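PDB 3W1Z: heat shock protein 16 from Schizosaccharomyces pombe, which probably acts as a chaperone that binds unfolding proteins under stress, a small heat shock protein that assembles into 16-mers built on alpha-crystallin domain dimers. Local coordinates for the interface of chains A and B and the interface of chains A and C. Residues are numbered along the deposited sequence; one frame, centred on the assembly and turned at random. Chains: chain A/B/C, Heat shock protein 16.

Contact 1: the interface of chains A and B. Residues chain A 41-43; chain B 85, 89-91.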
loop_
_atom_site.group_PDB
_atom_site.type_symbol
_atom_site.label_atom_id
_atom_site.label_comp_id
_atom_site.label_asym_id
_atom_site.label_seq_id
_atom_site.Cartn_x
_atom_site.Cartn_y
_atom_site.Cartn_z
ATOM N N VAL A 41 -7.439 -15.209 37.785
ATOM C CA VAL A 41 -7.667 -15.151 39.225
ATOM C C VAL A 41 -9.118 -15.464 39.553
ATOM O O VAL A 41 -10.034 -14.845 39.010
ATOM C CB VAL A 41 -7.309 -13.765 39.809
ATOM C CG1 VAL A 41 -7.673 -13.695 41.286
ATOM C CG2 VAL A 41 -5.832 -13.468 39.608
ATOM N N HIS A 42 -9.325 -16.429 40.441
ATOM C CA HIS A 42 -10.677 -16.771 40.870
ATOM C C HIS A 42 -10.821 -16.697 42.385
ATOM O O HIS A 42 -9.891 -17.014 43.119
ATOM C CB HIS A 42 -11.072 -18.162 40.365
ATOM C CG HIS A 42 -11.382 -18.205 38.900
ATOM N ND1 HIS A 42 -10.411 -18.370 37.937
ATOM C CD2 HIS A 42 -12.558 -18.102 38.237
ATOM C CE1 HIS A 42 -10.976 -18.368 36.742
ATOM N NE2 HIS A 42 -12.277 -18.206 36.896
ATOM N N GLU A 43 -11.987 -16.268 42.852
ATOM C CA GLU A 43 -12.250 -16.245 44.285
ATOM C C GLU A 43 -13.518 -17.016 44.619
ATOM O O GLU A 43 -14.618 -16.617 44.241
ATOM C CB GLU A 43 -12.360 -14.809 44.800
ATOM C CG GLU A 43 -12.728 -14.719 46.272
ATOM C CD GLU A 43 -12.951 -13.294 46.737
ATOM O OE1 GLU A 43 -13.825 -13.082 47.604
ATOM O OE2 GLU A 43 -12.252 -12.386 46.239
ATOM N N SER B 85 -16.165 -19.804 37.297
ATOM C CA SER B 85 -16.566 -18.570 36.632
ATOM C C SER B 85 -18.081 -18.521 36.478
ATOM O O SER B 85 -18.686 -17.452 36.550
ATOM C CB SER B 85 -15.897 -18.458 35.261
ATOM O OG SER B 85 -14.485 -18.493 35.374
ATOM N N ASN B 89 -17.180 -16.642 40.403
ATOM C CA ASN B 89 -15.912 -16.621 41.125
ATOM C C ASN B 89 -14.781 -15.879 40.419
ATOM O O ASN B 89 -13.737 -15.631 41.020
ATOM C CB ASN B 89 -15.453 -18.045 41.451
ATOM C CG ASN B 89 -16.407 -18.768 42.376
ATOM O OD1 ASN B 89 -17.540 -18.335 42.580
ATOM N ND2 ASN B 89 -15.954 -19.882 42.941
ATOM N N GLN B 90 -14.981 -15.523 39.155
ATOM C CA GLN B 90 -13.901 -14.930 38.368
ATOM C C GLN B 90 -13.554 -13.505 38.785
ATOM O O GLN B 90 -14.434 -12.658 38.944
ATOM C CB GLN B 90 -14.204 -14.966 36.866
ATOM C CG GLN B 90 -13.064 -14.405 36.020
ATOM C CD GLN B 90 -13.401 -14.299 34.546
ATOM O OE1 GLN B 90 -13.329 -15.281 33.808
ATOM N NE2 GLN B 90 -13.760 -13.097 34.107
ATOM N N ARG B 91 -12.261 -13.250 38.941
ATOM C CA ARG B 91 -11.771 -11.915 39.251
ATOM C C ARG B 91 -10.987 -11.318 38.079
ATOM O O ARG B 91 -11.368 -10.279 37.541
ATOM C CB ARG B 91 -10.957 -11.915 40.547
ATOM C CG ARG B 91 -11.794 -12.252 41.776
ATOM C CD ARG B 91 -13.140 -11.531 41.728
ATOM N NE ARG B 91 -13.983 -11.825 42.885
ATOM C CZ ARG B 91 -15.266 -12.169 42.811
ATOM N NH1 ARG B 91 -15.864 -12.267 41.630
ATOM N NH2 ARG B 91 -15.952 -12.414 43.918
HETATM O O HOH W 1 -16.017 -11.730 46.709
#
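A:Val41 and B:Arg91 meet through their backbones where two alpha-crystallin domains of the small heat shock protein family exchange strands. The edge strand 39-43 of chain A runs antiparallel to strand 90-93 of chain B, the swap typical of non-metazoan family members. B:Arg91 N donates to A:Val41 O at 2.7 Å, and A:Glu43 N gives a nearly straight bond (171° at H) to B:Asn89 O. Between these two bonds the ring of A:His42 reaches toward the helix 82-86 of chain B, where NE2 and the hydroxyl OG of B:Ser85 share a hydrogen bond of 2.7 Å whose direction is not settled. CD2 of the same ring rests 3.4 Å from B:Gln90 CA. With CG of A:His42 anti to the carbonyl carbon (chi1 -74°), the imidazole extends over B:Gln90 to the serine. A leucine here would probably leave the B:Ser85 hydroxyl without its imidazole mate and the helix less firmly tied to the strand. Farther along, B:Arg91 CG lies 4.0 Å from A:Glu43 CB, and the bend at chi2 (-43°) carries NE on toward the carboxylate. This NE forms a long salt bridge, 3.8 Å, to A:Glu43 OE2, the guanidinium and carboxylate planes being steeply inclined. A water links A:Glu43 OE1 with B:Arg91 NH2, while NH1 turns back to B:Gln90 O from above the carbonyl plane and helps hold the guanidinium in position.

Contact 2: the interface of chains A and C. Residues chain A 117-119, 124; chain C 140-143.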
loop_
_atom_site.group_PDB
_atom_site.type_symbol
_atom_site.label_atom_id
_atom_site.label_comp_id
_atom_site.label_asym_id
_atom_site.label_seq_id
_atom_site.Cartn_x
_atom_site.Cartn_y
_atom_site.Cartn_z
ATOM N N ALA A 117 1.677 -23.812 46.212
ATOM C CA ALA A 117 1.942 -23.567 44.797
ATOM C C ALA A 117 2.252 -24.891 44.101
ATOM O O ALA A 117 2.981 -25.725 44.639
ATOM C CB ALA A 117 3.100 -22.597 44.638
ATOM N N ASN A 118 1.699 -25.077 42.906
ATOM C CA ASN A 118 1.932 -26.291 42.133
ATOM C C ASN A 118 2.266 -25.957 40.688
ATOM O O ASN A 118 1.657 -25.069 40.105
ATOM C CB ASN A 118 0.704 -27.204 42.186
ATOM C CG ASN A 118 0.485 -27.807 43.558
ATOM O OD1 ASN A 118 1.143 -28.778 43.931
ATOM N ND2 ASN A 118 -0.447 -27.238 44.315
ATOM N N PHE A 119 3.236 -26.656 40.107
ATOM C CA PHE A 119 3.619 -26.374 38.728
ATOM C C PHE A 119 3.419 -27.590 37.832
ATOM O O PHE A 119 4.130 -28.587 37.962
ATOM C CB PHE A 119 5.067 -25.889 38.664
ATOM C CG PHE A 119 5.404 -25.163 37.395
ATOM C CD1 PHE A 119 6.456 -25.576 36.599
ATOM C CD2 PHE A 119 4.657 -24.068 36.995
ATOM C CE1 PHE A 119 6.759 -24.906 35.434
ATOM C CE2 PHE A 119 4.957 -23.394 35.829
ATOM C CZ PHE A 119 6.009 -23.812 35.047
ATOM N N LEU A 124 1.415 -22.671 36.460
ATOM C CA LEU A 124 1.590 -22.526 37.897
ATOM C C LEU A 124 0.263 -22.156 38.540
ATOM O O LEU A 124 -0.407 -21.230 38.104
ATOM C CB LEU A 124 2.626 -21.444 38.203
ATOM C CG LEU A 124 2.726 -21.013 39.669
ATOM C CD1 LEU A 124 3.231 -22.156 40.536
ATOM C CD2 LEU A 124 3.614 -19.787 39.814
ATOM N N ILE C 140 7.085 -19.054 49.103
ATOM C CA ILE C 140 6.313 -20.266 48.882
ATOM C C ILE C 140 7.061 -21.215 47.958
ATOM O O ILE C 140 7.449 -20.842 46.850
ATOM C CB ILE C 140 4.940 -19.938 48.282
ATOM C CG1 ILE C 140 4.185 -18.983 49.210
ATOM C CG2 ILE C 140 4.143 -21.213 48.051
ATOM C CD1 ILE C 140 3.299 -18.000 48.486
ATOM N N ALA C 141 7.272 -22.440 48.426
ATOM C CA ALA C 141 7.915 -23.467 47.618
ATOM C C ALA C 141 6.891 -24.103 46.686
ATOM O O ALA C 141 5.739 -24.314 47.067
ATOM C CB ALA C 141 8.556 -24.519 48.505
ATOM N N ILE C 142 7.316 -24.404 45.464
ATOM C CA ILE C 142 6.410 -24.928 44.451
ATOM C C ILE C 142 6.531 -26.439 44.306
ATOM O O ILE C 142 7.616 -26.964 44.055
ATOM C CB ILE C 142 6.675 -24.277 43.087
ATOM C CG1 ILE C 142 6.697 -22.755 43.227
ATOM C CG2 ILE C 142 5.630 -24.719 42.074
ATOM C CD1 ILE C 142 7.598 -22.070 42.232
ATOM N N LYS C 143 5.410 -27.133 44.465
ATOM C CA LYS C 143 5.380 -28.579 44.288
ATOM C C LYS C 143 5.335 -28.918 42.804
ATOM O O LYS C 143 4.356 -28.623 42.118
ATOM C CB LYS C 143 4.169 -29.183 45.005
ATOM C CG LYS C 143 4.013 -28.750 46.457
ATOM C CD LYS C 143 5.274 -29.032 47.259
ATOM C CE LYS C 143 5.948 -27.740 47.701
ATOM N NZ LYS C 143 7.425 -27.899 47.799
ATOM O OXT LYS C 143 6.276 -29.491 42.255
#
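The C-terminal tail with its IXI motif, a hallmark of small heat shock proteins, supplies the chain C side of this contact, as C:Ile140, C:Ala141 and C:Ile142, followed by the terminal C:Lys143. It lies parallel to strand 116-120 of chain A, with C:Ile142 paired to A:Ala117. C:Lys143 N donates to A:Ala117 O at 2.8 Å, and the terminal carboxylate oxygen O of C:Lys143 accepts from A:Phe119 N at 3.0 Å. In both bonds the donor is tilted about 30° from the plane of the accepting group. C:Ile142 carries most of the apolar contact: its CG2 branch, which stands anti to the backbone N while CG1 takes chi1 -51°, reaches A:Phe119 CB at 3.6 Å and A:Leu124 CD1 at 3.8 Å. The leucine comes at about a right angle to the isoleucine, from the neighbouring strand 123-129. The other branch, CG1, lies 3.9 Å from the methyl CB of A:Ala117. That methyl also meets C:Ile140 CG2 at 3.8 Å, so it touches both motif isoleucines. Beyond them, the aliphatic base of C:Lys143 slants past the side-chain amide of A:Asn118, carbon CB facing the amide oxygen OD1. By placing its tail on a neighbouring chain's domain, each such contact helps join subunits into the 16-mer.

Contact 3: the interface of chains A and B. Residues chain A 81, 89-90, 92, 97; chain B 40-42.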
loop_
_atom_site.group_PDB
_atom_site.type_symbol
_atom_site.label_atom_id
_atom_site.label_comp_id
_atom_site.label_asym_id
_atom_site.label_seq_id
_atom_site.Cartn_x
_atom_site.Cartn_y
_atom_site.Cartn_z
ATOM N N ARG A 81 17.992 -22.080 23.002
ATOM C CA ARG A 81 18.669 -22.132 21.713
ATOM C C ARG A 81 19.707 -21.022 21.694
ATOM O O ARG A 81 20.403 -20.827 20.692
ATOM C CB ARG A 81 17.695 -21.925 20.550
ATOM C CG ARG A 81 16.405 -22.739 20.642
ATOM C CD ARG A 81 16.588 -24.190 20.243
ATOM N NE ARG A 81 15.326 -24.938 20.257
ATOM C CZ ARG A 81 15.234 -26.264 20.194
ATOM N NH1 ARG A 81 16.330 -26.999 20.122
ATOM N NH2 ARG A 81 14.050 -26.858 20.216
ATOM N N ASN A 89 20.185 -21.316 12.734
ATOM C CA ASN A 89 19.563 -20.019 12.932
ATOM C C ASN A 89 18.108 -20.125 13.348
ATOM O O ASN A 89 17.462 -21.150 13.129
ATOM C CB ASN A 89 19.678 -19.172 11.662
ATOM C CG ASN A 89 21.110 -18.785 11.341
ATOM O OD1 ASN A 89 22.050 -19.524 11.632
ATOM N ND2 ASN A 89 21.283 -17.616 10.739
ATOM N N GLN A 90 17.597 -19.060 13.954
ATOM C CA GLN A 90 16.172 -18.971 14.189
ATOM C C GLN A 90 15.557 -18.556 12.869
ATOM O O GLN A 90 15.837 -17.470 12.364
ATOM C CB GLN A 90 15.857 -17.900 15.232
ATOM C CG GLN A 90 16.388 -18.173 16.621
ATOM C CD GLN A 90 15.569 -17.477 17.690
ATOM O OE1 GLN A 90 14.832 -16.534 17.404
ATOM N NE2 GLN A 90 15.683 -17.948 18.926
ATOM N N TRP A 92 12.222 -18.557 12.674
ATOM C CA TRP A 92 11.008 -17.915 13.155
ATOM C C TRP A 92 11.039 -17.799 14.676
ATOM O O TRP A 92 11.440 -18.742 15.357
ATOM C CB TRP A 92 9.815 -18.770 12.730
ATOM C CG TRP A 92 8.516 -18.051 12.678
ATOM C CD1 TRP A 92 7.499 -18.128 13.581
ATOM C CD2 TRP A 92 8.078 -17.150 11.655
ATOM N NE1 TRP A 92 6.455 -17.326 13.188
ATOM C CE2 TRP A 92 6.787 -16.714 12.008
ATOM C CE3 TRP A 92 8.655 -16.668 10.477
ATOM C CZ2 TRP A 92 6.062 -15.819 11.226
ATOM C CZ3 TRP A 92 7.934 -15.778 9.701
ATOM C CH2 TRP A 92 6.652 -15.364 10.079
ATOM N N PHE A 97 10.898 -14.236 25.574
ATOM C CA PHE A 97 11.797 -14.585 26.669
ATOM C C PHE A 97 12.112 -13.392 27.571
ATOM O O PHE A 97 11.579 -12.300 27.376
ATOM C CB PHE A 97 13.076 -15.213 26.115
ATOM C CG PHE A 97 12.826 -16.418 25.254
ATOM C CD1 PHE A 97 12.564 -17.651 25.827
ATOM C CD2 PHE A 97 12.836 -16.314 23.873
ATOM C CE1 PHE A 97 12.324 -18.761 25.039
ATOM C CE2 PHE A 97 12.598 -17.422 23.079
ATOM C CZ PHE A 97 12.343 -18.648 23.664
ATOM N N ASP B 40 8.521 -21.262 17.993
ATOM C CA ASP B 40 9.857 -20.902 17.537
ATOM C C ASP B 40 10.358 -22.004 16.615
ATOM O O ASP B 40 10.301 -23.181 16.963
ATOM C CB ASP B 40 10.812 -20.755 18.723
ATOM C CG ASP B 40 10.744 -19.384 19.364
ATOM O OD1 ASP B 40 9.827 -18.610 19.021
ATOM O OD2 ASP B 40 11.604 -19.087 20.221
ATOM N N VAL B 41 10.837 -21.628 15.435
ATOM C CA VAL B 41 11.387 -22.608 14.509
ATOM C C VAL B 41 12.887 -22.407 14.348
ATOM O O VAL B 41 13.344 -21.311 14.023
ATOM C CB VAL B 41 10.711 -22.538 13.127
ATOM C CG1 VAL B 41 11.236 -23.647 12.228
ATOM C CG2 VAL B 41 9.203 -22.639 13.270
ATOM N N HIS B 42 13.651 -23.468 14.587
ATOM C CA HIS B 42 15.098 -23.414 14.434
ATOM C C HIS B 42 15.565 -24.452 13.427
ATOM O O HIS B 42 15.043 -25.565 13.386
ATOM C CB HIS B 42 15.794 -23.645 15.774
ATOM C CG HIS B 42 15.539 -22.560 16.781
ATOM N ND1 HIS B 42 14.333 -22.412 17.416
ATOM C CD2 HIS B 42 16.347 -21.578 17.244
ATOM C CE1 HIS B 42 14.402 -21.373 18.241
ATOM N NE2 HIS B 42 15.608 -20.856 18.154
#
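A:Arg81 lays its aliphatic stem over one face of the B:His42 imidazole, with CG 3.4 Å from the ring centroid and displaced toward the rim. The arginine chain turns at chi2 (-78°), which carries CD along the same ring while the guanidinium lies inclined to it. A:Gln90 runs alongside the histidine in the same direction, its CG 3.5 Å from CD2, so that the arginine covers one face and the glutamine comes up at the CD2-NE2 edge, displaced to the other side of the plane. A smaller apolar contact joins A:Trp92 CB to B:Val41 CB at 3.9 Å. At the polar rim, the amide of A:Gln90 stands almost perpendicular to the imidazole, and NE2 approaches B:His42 NE2 at 3.0 Å, a hydrogen bond if the ring nitrogen accepts. An alanine in place of B:His42 would probably open a gap beneath the A:Arg81 stem and deprive the A:Gln90 amide of its ring partner. Next along the strand, B:Val41 N donates to A:Trp92 O at 2.9 Å, and A:Trp92 N to B:Val41 O at 3.3 Å. Farther out, B:Asp40 OD2 faces the edge of the A:Phe97 ring in its plane, 3.5 Å from CE2. The antiparallel strand pairing and the covered histidine help hold the two chains of the alpha-crystallin dimer together.

Contact 4: the interface of chains A and B. Residues chain A 92-95; chain B 39-40.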
loop_
_atom_site.group_PDB
_atom_site.type_symbol
_atom_site.label_atom_id
_atom_site.label_comp_id
_atom_site.label_asym_id
_atom_site.label_seq_id
_atom_site.Cartn_x
_atom_site.Cartn_y
_atom_site.Cartn_z
ATOM N N TRP A 92 12.222 -18.557 12.674
ATOM C CA TRP A 92 11.008 -17.915 13.155
ATOM C C TRP A 92 11.039 -17.799 14.676
ATOM O O TRP A 92 11.440 -18.742 15.357
ATOM C CB TRP A 92 9.815 -18.770 12.730
ATOM C CG TRP A 92 8.516 -18.051 12.678
ATOM C CD1 TRP A 92 7.499 -18.128 13.581
ATOM C CD2 TRP A 92 8.078 -17.150 11.655
ATOM N NE1 TRP A 92 6.455 -17.326 13.188
ATOM C CE2 TRP A 92 6.787 -16.714 12.008
ATOM C CE3 TRP A 92 8.655 -16.668 10.477
ATOM C CZ2 TRP A 92 6.062 -15.819 11.226
ATOM C CZ3 TRP A 92 7.934 -15.778 9.701
ATOM C CH2 TRP A 92 6.652 -15.364 10.079
ATOM N N SER A 93 10.625 -16.656 15.219
ATOM C CA SER A 93 10.418 -16.566 16.665
ATOM C C SER A 93 9.124 -15.860 17.065
ATOM O O SER A 93 8.989 -14.648 16.893
ATOM C CB SER A 93 11.606 -15.870 17.333
ATOM O OG SER A 93 12.507 -16.815 17.882
ATOM N N GLU A 94 8.174 -16.622 17.600
ATOM C CA GLU A 94 7.017 -16.048 18.281
ATOM C C GLU A 94 7.119 -16.060 19.808
ATOM O O GLU A 94 6.322 -15.420 20.493
ATOM C CB GLU A 94 5.730 -16.725 17.814
ATOM C CG GLU A 94 5.450 -16.515 16.338
ATOM C CD GLU A 94 4.265 -17.316 15.849
ATOM O OE1 GLU A 94 3.888 -18.293 16.527
ATOM O OE2 GLU A 94 3.711 -16.966 14.786
ATOM N N ARG A 95 8.103 -16.781 20.337
ATOM C CA ARG A 95 8.212 -16.957 21.784
ATOM C C ARG A 95 8.847 -15.743 22.450
ATOM O O ARG A 95 9.782 -15.147 21.916
ATOM C CB ARG A 95 9.001 -18.224 22.135
ATOM C CG ARG A 95 8.270 -19.529 21.850
ATOM C CD ARG A 95 8.952 -20.691 22.559
ATOM N NE ARG A 95 8.951 -20.506 24.008
ATOM C CZ ARG A 95 9.725 -21.180 24.853
ATOM N NH1 ARG A 95 10.577 -22.089 24.399
ATOM N NH2 ARG A 95 9.652 -20.939 26.155
ATOM N N ILE B 39 5.059 -20.213 18.429
ATOM C CA ILE B 39 6.111 -21.161 18.079
ATOM C C ILE B 39 7.452 -20.515 17.738
ATOM O O ILE B 39 7.516 -19.379 17.266
ATOM C CB ILE B 39 5.700 -22.074 16.898
ATOM C CG1 ILE B 39 5.591 -21.267 15.604
ATOM C CG2 ILE B 39 4.397 -22.804 17.200
ATOM C CD1 ILE B 39 5.348 -22.116 14.379
ATOM N N ASP B 40 8.521 -21.262 17.993
ATOM C CA ASP B 40 9.857 -20.902 17.537
ATOM C C ASP B 40 10.358 -22.004 16.615
ATOM O O ASP B 40 10.301 -23.181 16.963
ATOM C CB ASP B 40 10.812 -20.755 18.723
ATOM C CG ASP B 40 10.744 -19.384 19.364
ATOM O OD1 ASP B 40 9.827 -18.610 19.021
ATOM O OD2 ASP B 40 11.604 -19.087 20.221
#
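A:Arg95 crosses B:Asp40 at about a right angle, A:Arg95 CB lying 3.5 Å from the carboxylate carbon B:Asp40 CG, at the end of the strand exchange that builds the alpha-crystallin dimer. Here A:Ser93 pairs antiparallel with B:Asp40, and the side chains of A:Glu94 and B:Ile39 lie side by side. B:Ile39 holds CG1 in the crowded position between its backbone N and carbonyl carbon (chi1 68°), which brings that branch to 3.5 Å from A:Glu94 OE1. Around these packed stems, A:Glu94 N donates to B:Ile39 O at 2.9 Å. In return B:Ile39 N donates to A:Glu94 OE1, also at 2.9 Å, on the anti side of the carboxylate, so the glutamate receives the strand with both backbone and side chain. Its other oxygen, OE2, accepts from the indole NE1 of A:Trp92 at 3.2 Å; the bond lies in the ring plane, is straight at the hydrogen, and meets the carboxylate from above. This second-shell bond should restrain rotation of the carboxylate that grips B:Ile39. At the opposite rim, B:Asp40 OD1 takes the backbone N of A:Arg95 on its syn side, tilted out of the carboxylate plane, at 2.8 Å. The A:Arg95 NE and B:Asp40 OD2 atoms stay 4.8 Å apart, where charge attraction may still contribute without direct contact.

Contacts 1, 3 and 4 use the same strand 39-43 in two reciprocal settings: chain A offers it in contact 1, chain B in contacts 3 and 4. The C-alpha centres of contacts 3 and 4 lie about 6 Å apart, sharing A:Trp92 and B:Asp40, and form one continuous seam. Contact 1 is about 36 Å from contact 3 and about 31 Å from contact 4, at the other end of the two-fold dimer. Contact 2, about 20 Å from contact 1 and 29 Å from contact 3, uses different elements of chain A, which can therefore hold its dimer partner and another chain's tail together.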